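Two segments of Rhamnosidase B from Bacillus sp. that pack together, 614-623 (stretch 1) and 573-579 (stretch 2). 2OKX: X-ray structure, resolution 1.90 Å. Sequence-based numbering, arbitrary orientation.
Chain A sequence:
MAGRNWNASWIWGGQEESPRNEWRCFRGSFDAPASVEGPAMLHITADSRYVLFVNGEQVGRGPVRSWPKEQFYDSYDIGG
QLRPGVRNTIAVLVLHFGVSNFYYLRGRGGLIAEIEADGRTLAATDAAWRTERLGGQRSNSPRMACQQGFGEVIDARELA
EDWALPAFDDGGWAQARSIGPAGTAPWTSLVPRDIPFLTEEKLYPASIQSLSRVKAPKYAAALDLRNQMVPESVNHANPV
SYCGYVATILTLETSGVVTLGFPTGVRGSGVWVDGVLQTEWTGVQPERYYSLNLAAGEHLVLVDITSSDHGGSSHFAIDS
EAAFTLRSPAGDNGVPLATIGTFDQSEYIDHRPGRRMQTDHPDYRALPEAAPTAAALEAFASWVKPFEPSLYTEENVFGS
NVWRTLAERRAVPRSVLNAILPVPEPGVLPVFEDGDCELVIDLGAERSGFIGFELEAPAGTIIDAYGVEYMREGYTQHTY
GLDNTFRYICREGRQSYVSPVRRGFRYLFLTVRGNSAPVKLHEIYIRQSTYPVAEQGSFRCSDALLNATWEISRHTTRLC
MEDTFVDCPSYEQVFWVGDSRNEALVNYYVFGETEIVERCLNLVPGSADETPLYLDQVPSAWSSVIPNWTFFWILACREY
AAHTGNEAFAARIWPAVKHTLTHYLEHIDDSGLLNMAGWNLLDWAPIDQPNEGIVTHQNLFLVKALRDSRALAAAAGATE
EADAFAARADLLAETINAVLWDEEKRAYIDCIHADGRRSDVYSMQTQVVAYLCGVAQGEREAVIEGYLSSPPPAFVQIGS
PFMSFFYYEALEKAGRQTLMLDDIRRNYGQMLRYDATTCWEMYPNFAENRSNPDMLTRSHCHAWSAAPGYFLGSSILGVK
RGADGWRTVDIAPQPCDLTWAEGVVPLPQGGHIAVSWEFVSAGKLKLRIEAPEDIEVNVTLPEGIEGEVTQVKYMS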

ATOM      1  N   TYR A 614       4.446 -19.916  -1.734  1.00 27.62           N
ATOM      2  CA  TYR A 614       3.570 -18.771  -1.997  1.00 27.36           C
ATOM      3  C   TYR A 614       4.105 -17.409  -1.556  1.00 25.60           C
ATOM      4  O   TYR A 614       4.661 -17.268  -0.466  1.00 25.42           O
ATOM      5  CB  TYR A 614       2.185 -19.020  -1.379  1.00 27.24           C
ATOM      6  CG  TYR A 614       1.452 -20.221  -1.965  1.00 29.31           C
ATOM      7  CD1 TYR A 614       0.274 -20.694  -1.387  1.00 29.31           C
ATOM      8  CD2 TYR A 614       1.944 -20.887  -3.091  1.00 29.22           C
ATOM      9  CE1 TYR A 614      -0.397 -21.803  -1.916  1.00 30.59           C
ATOM     10  CE2 TYR A 614       1.285 -21.993  -3.626  1.00 30.16           C
ATOM     11  CZ  TYR A 614       0.117 -22.447  -3.036  1.00 31.91           C
ATOM     12  OH  TYR A 614      -0.529 -23.544  -3.566  1.00 31.62           O
ATOM     13  N   LEU A 615       3.922 -16.410  -2.419  1.00 25.00           N
ATOM     14  CA  LEU A 615       4.380 -15.045  -2.157  1.00 23.78           C
ATOM     15  C   LEU A 615       3.625 -14.362  -1.024  1.00 23.12           C
ATOM     16  O   LEU A 615       2.435 -14.609  -0.826  1.00 23.88           O
ATOM     17  CB  LEU A 615       4.273 -14.200  -3.431  1.00 22.86           C
ATOM     18  CG  LEU A 615       5.536 -14.115  -4.298  1.00 24.72           C
ATOM     19  CD1 LEU A 615       6.104 -15.505  -4.528  1.00 24.09           C
ATOM     20  CD2 LEU A 615       5.212 -13.431  -5.619  1.00 20.70           C
ATOM     21  N   ASP A 616       4.326 -13.500  -0.289  1.00 22.08           N
ATOM     22  CA  ASP A 616       3.740 -12.786   0.840  1.00 21.68           C
ATOM     23  C   ASP A 616       2.863 -11.595   0.439  1.00 22.34           C
ATOM     24  O   ASP A 616       2.156 -11.030   1.273  1.00 23.07           O
ATOM     25  CB  ASP A 616       4.844 -12.369   1.827  1.00 21.61           C
ATOM     26  CG  ASP A 616       6.049 -11.742   1.142  1.00 23.31           C
ATOM     27  OD1 ASP A 616       7.162 -11.847   1.704  1.00 22.13           O
ATOM     28  OD2 ASP A 616       5.888 -11.140   0.059  1.00 23.65           O
ATOM     29  N   GLN A 617       2.922 -11.215  -0.836  1.00 21.36           N
ATOM     30  CA  GLN A 617       2.088 -10.149  -1.391  1.00 22.51           C
ATOM     31  C   GLN A 617       1.886 -10.484  -2.869  1.00 23.18           C
ATOM     32  O   GLN A 617       2.821 -10.920  -3.542  1.00 24.17           O
ATOM     33  CB  GLN A 617       2.710  -8.747  -1.194  1.00 20.59           C
ATOM     34  CG  GLN A 617       4.227  -8.676  -1.100  1.00 22.92           C
ATOM     35  CD  GLN A 617       4.907  -8.757  -2.451  1.00 23.17           C
ATOM     36  OE1 GLN A 617       4.705  -7.901  -3.316  1.00 21.07           O
ATOM     37  NE2 GLN A 617       5.722  -9.788  -2.637  1.00 22.12           N
ATOM     38  N   VAL A 618       0.657 -10.317  -3.359  1.00 21.99           N
ATOM     39  CA  VAL A 618       0.321 -10.652  -4.743  1.00 23.25           C
ATOM     40  C   VAL A 618      -0.776  -9.752  -5.327  1.00 24.85           C
ATOM     41  O   VAL A 618      -1.484  -9.069  -4.585  1.00 25.07           O
ATOM     42  CB  VAL A 618      -0.196 -12.112  -4.834  1.00 23.68           C
ATOM     43  CG1 VAL A 618       0.840 -13.080  -4.281  1.00 22.44           C
ATOM     44  CG2 VAL A 618      -1.510 -12.246  -4.054  1.00 22.52           C
ATOM     45  N   PRO A 619      -0.892  -9.695  -6.669  1.00 24.77           N
ATOM     46  CA  PRO A 619      -0.028 -10.366  -7.651  1.00 26.27           C
ATOM     47  C   PRO A 619       1.165  -9.425  -7.760  1.00 26.64           C
ATOM     48  O   PRO A 619       0.994  -8.242  -8.061  1.00 25.27           O
ATOM     49  CB  PRO A 619      -0.889 -10.391  -8.910  1.00 24.86           C
ATOM     50  CG  PRO A 619      -1.666  -9.113  -8.797  1.00 26.07           C
ATOM     51  CD  PRO A 619      -2.054  -9.075  -7.332  1.00 25.60           C
ATOM     52  N   SER A 620       2.366  -9.939  -7.502  1.00 25.31           N
ATOM     53  CA  SER A 620       3.545  -9.080  -7.489  1.00 25.22           C
ATOM     54  C   SER A 620       4.793  -9.588  -8.198  1.00 26.32           C
ATOM     55  O   SER A 620       4.972 -10.791  -8.400  1.00 25.85           O
ATOM     56  CB  SER A 620       3.902  -8.763  -6.033  1.00 23.72           C
ATOM     57  OG  SER A 620       5.132  -8.072  -5.932  1.00 24.10           O
ATOM     58  N   ALA A 621       5.661  -8.643  -8.552  1.00 26.01           N
ATOM     59  CA  ALA A 621       6.917  -8.955  -9.220  1.00 26.75           C
ATOM     60  C   ALA A 621       8.024  -9.130  -8.184  1.00 25.80           C
ATOM     61  O   ALA A 621       9.175  -9.377  -8.538  1.00 26.78           O
ATOM     62  CB  ALA A 621       7.281  -7.848 -10.206  1.00 25.17           C
ATOM     63  N   TRP A 622       7.687  -8.976  -6.906  1.00 25.95           N
ATOM     64  CA  TRP A 622       8.680  -9.174  -5.851  1.00 24.17           C
ATOM     65  C   TRP A 622       8.499 -10.599  -5.348  1.00 25.73           C
ATOM     66  O   TRP A 622       7.545 -10.892  -4.627  1.00 23.25           O
ATOM     67  CB  TRP A 622       8.495  -8.192  -4.682  1.00 24.00           C
ATOM     68  CG  TRP A 622       9.469  -8.438  -3.533  1.00 24.68           C
ATOM     69  CD1 TRP A 622      10.656  -9.127  -3.594  1.00 23.30           C
ATOM     70  CD2 TRP A 622       9.359  -7.962  -2.179  1.00 23.99           C
ATOM     71  NE1 TRP A 622      11.285  -9.106  -2.372  1.00 23.45           N
ATOM     72  CE2 TRP A 622      10.514  -8.400  -1.485  1.00 24.54           C
ATOM     73  CE3 TRP A 622       8.400  -7.208  -1.486  1.00 23.71           C
ATOM     74  CZ2 TRP A 622      10.735  -8.107  -0.130  1.00 24.69           C
ATOM     75  CZ3 TRP A 622       8.619  -6.914  -0.138  1.00 23.23           C
ATOM     76  CH2 TRP A 622       9.779  -7.365   0.524  1.00 25.22           C
ATOM     77  N   SER A 623       9.404 -11.482  -5.755  1.00 24.70           N
ATOM     78  CA  SER A 623       9.345 -12.877  -5.342  1.00 25.95           C
ATOM     79  C   SER A 623       9.861 -12.934  -3.915  1.00 25.76           C
ATOM     80  O   SER A 623      11.065 -13.054  -3.677  1.00 26.40           O
ATOM     81  CB  SER A 623      10.214 -13.739  -6.264  1.00 26.84           C
ATOM     82  OG  SER A 623      10.063 -15.117  -5.967  1.00 28.29           O
TER
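Stretch 2 (573-579) QVFWVGD

Stretch 2 lies on stretch 1 as a short, antiparallel backbone pairing, a single bridge centred on Gln 617 and Trp 576, with side chains closing over it. The CA atoms of Gln 617 and Trp 576 come within 4.2 Å. Stretch 2 approaches in an extended conformation from Val 574 to Trp 576, then turns at Val 577 into helical backbone angles that persist through Asp 579.

Two hydrogen bonds flank the bridged pair: Val 577 N gives to Asp 616 O at 2.9 Å, and Val 618 N gives to Phe 575 O at 3.2 Å. The chains are close enough for alpha hydrogens to join in, with Gln 617 CA 3.2 Å from Phe 575 O and Trp 576 CA 3.6 Å from Asp 616 O. Beyond the bridge, one water extends the link, accepting from Phe 575 N at 3.1 Å and donating to Val 618 O at 2.9 Å.

Trp 576, with chi1 in m, has the most surface covered by the other stretch, 80 Å². Its CA-to-CB bond points away overall, yet the ring comes back over stretch 1, and Gln 617 CG sits 3.6 Å from the centroid of its six-membered ring, almost on the normal. Trp 622 CZ3 meets Trp 576 CH2 at 3.5 Å, the two ring planes nearly perpendicular.

The Gln 617 side chain is held from within its own stretch: NE2 donates to Asp 616 OD2 at 3.0 Å and to Trp 622 O at 2.9 Å, while OE1 accepts from Ser 620 OG at 2.7 Å. A polar side chain thus satisfies its amide and still offers methylene to an aromatic face.

Van der Waals contacts complete the fit: the methyl Val 618 CG2 meets the ring carbon Phe 575 CE2 at 3.6 Å, Gln 617 CB packs on Val 574 CG1 at 3.6 Å, and Val 577 CG2 lies 3.7 Å from the carbonyl Leu 615 O.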

ATOM      1  N   GLN A 573      -0.228   0.381  -0.824  1.00 17.54           N
ATOM      2  CA  GLN A 573      -1.460   0.034  -1.538  1.00 18.70           C
ATOM      3  C   GLN A 573      -1.290  -1.379  -2.110  1.00 20.24           C
ATOM      4  O   GLN A 573      -1.803  -1.703  -3.187  1.00 21.09           O
ATOM      5  CB  GLN A 573      -1.728   1.034  -2.670  1.00 19.54           C
ATOM      6  CG  GLN A 573      -2.106   2.440  -2.194  1.00 19.47           C
ATOM      7  CD  GLN A 573      -2.034   3.487  -3.300  1.00 19.05           C
ATOM      8  OE1 GLN A 573      -2.347   3.212  -4.458  1.00 19.62           O
ATOM      9  NE2 GLN A 573      -1.636   4.703  -2.936  1.00 17.91           N
ATOM     10  N   VAL A 574      -0.569  -2.210  -1.363  1.00 19.11           N
ATOM     11  CA  VAL A 574      -0.277  -3.588  -1.759  1.00 19.33           C
ATOM     12  C   VAL A 574      -1.088  -4.637  -1.002  1.00 19.43           C
ATOM     13  O   VAL A 574      -1.307  -4.517   0.204  1.00 16.00           O
ATOM     14  CB  VAL A 574       1.228  -3.903  -1.542  1.00 19.94           C
ATOM     15  CG1 VAL A 574       1.505  -5.388  -1.778  1.00 20.75           C
ATOM     16  CG2 VAL A 574       2.075  -3.058  -2.485  1.00 20.37           C
ATOM     17  N   PHE A 575      -1.530  -5.670  -1.716  1.00 18.98           N
ATOM     18  CA  PHE A 575      -2.265  -6.741  -1.072  1.00 19.84           C
ATOM     19  C   PHE A 575      -1.266  -7.676  -0.396  1.00 22.67           C
ATOM     20  O   PHE A 575      -0.713  -8.582  -1.030  1.00 21.33           O
ATOM     21  CB  PHE A 575      -3.117  -7.518  -2.086  1.00 21.49           C
ATOM     22  CG  PHE A 575      -3.618  -8.852  -1.578  1.00 21.89           C
ATOM     23  CD1 PHE A 575      -3.898  -9.047  -0.225  1.00 20.63           C
ATOM     24  CD2 PHE A 575      -3.803  -9.915  -2.456  1.00 22.13           C
ATOM     25  CE1 PHE A 575      -4.353 -10.285   0.242  1.00 22.89           C
ATOM     26  CE2 PHE A 575      -4.257 -11.155  -2.003  1.00 23.03           C
ATOM     27  CZ  PHE A 575      -4.531 -11.340  -0.650  1.00 23.43           C
ATOM     28  N   TRP A 576      -1.018  -7.429   0.885  1.00 21.06           N
ATOM     29  CA  TRP A 576      -0.123  -8.272   1.658  1.00 21.86           C
ATOM     30  C   TRP A 576      -0.998  -9.347   2.286  1.00 23.61           C
ATOM     31  O   TRP A 576      -1.993  -9.049   2.948  1.00 21.06           O
ATOM     32  CB  TRP A 576       0.592  -7.463   2.737  1.00 22.30           C
ATOM     33  CG  TRP A 576       1.796  -6.714   2.237  1.00 22.50           C
ATOM     34  CD1 TRP A 576       1.832  -5.443   1.730  1.00 22.78           C
ATOM     35  CD2 TRP A 576       3.151  -7.173   2.264  1.00 20.94           C
ATOM     36  NE1 TRP A 576       3.133  -5.080   1.453  1.00 21.89           N
ATOM     37  CE2 TRP A 576       3.961  -6.124   1.775  1.00 20.83           C
ATOM     38  CE3 TRP A 576       3.763  -8.370   2.664  1.00 21.85           C
ATOM     39  CZ2 TRP A 576       5.353  -6.234   1.677  1.00 22.28           C
ATOM     40  CZ3 TRP A 576       5.150  -8.480   2.567  1.00 22.03           C
ATOM     41  CH2 TRP A 576       5.928  -7.416   2.079  1.00 21.51           C
ATOM     42  N   VAL A 577      -0.622 -10.599   2.061  1.00 23.69           N
ATOM     43  CA  VAL A 577      -1.384 -11.740   2.548  1.00 23.18           C
ATOM     44  C   VAL A 577      -1.564 -11.800   4.059  1.00 23.36           C
ATOM     45  O   VAL A 577      -2.680 -11.987   4.545  1.00 23.94           O
ATOM     46  CB  VAL A 577      -0.741 -13.046   2.053  1.00 23.10           C
ATOM     47  CG1 VAL A 577      -1.559 -14.250   2.509  1.00 22.13           C
ATOM     48  CG2 VAL A 577      -0.640 -13.008   0.530  1.00 22.49           C
ATOM     49  N   GLY A 578      -0.476 -11.639   4.801  1.00 22.00           N
ATOM     50  CA  GLY A 578      -0.575 -11.698   6.247  1.00 23.87           C
ATOM     51  C   GLY A 578      -1.567 -10.703   6.819  1.00 24.76           C
ATOM     52  O   GLY A 578      -2.397 -11.052   7.661  1.00 25.04           O
ATOM     53  N   ASP A 579      -1.486  -9.458   6.362  1.00 22.93           N
ATOM     54  CA  ASP A 579      -2.376  -8.408   6.845  1.00 22.69           C
ATOM     55  C   ASP A 579      -3.846  -8.753   6.602  1.00 23.29           C
ATOM     56  O   ASP A 579      -4.700  -8.525   7.463  1.00 22.77           O
ATOM     57  CB  ASP A 579      -2.083  -7.075   6.142  1.00 22.00           C
ATOM     58  CG  ASP A 579      -0.633  -6.638   6.263  1.00 22.89           C
ATOM     59  OD1 ASP A 579      -0.398  -5.427   6.481  1.00 21.49           O
ATOM     60  OD2 ASP A 579       0.269  -7.487   6.120  1.00 21.78           O
TER
HETATM   61  O   HOH W   1      -0.688  -6.240  -4.632  1.00 24.00           O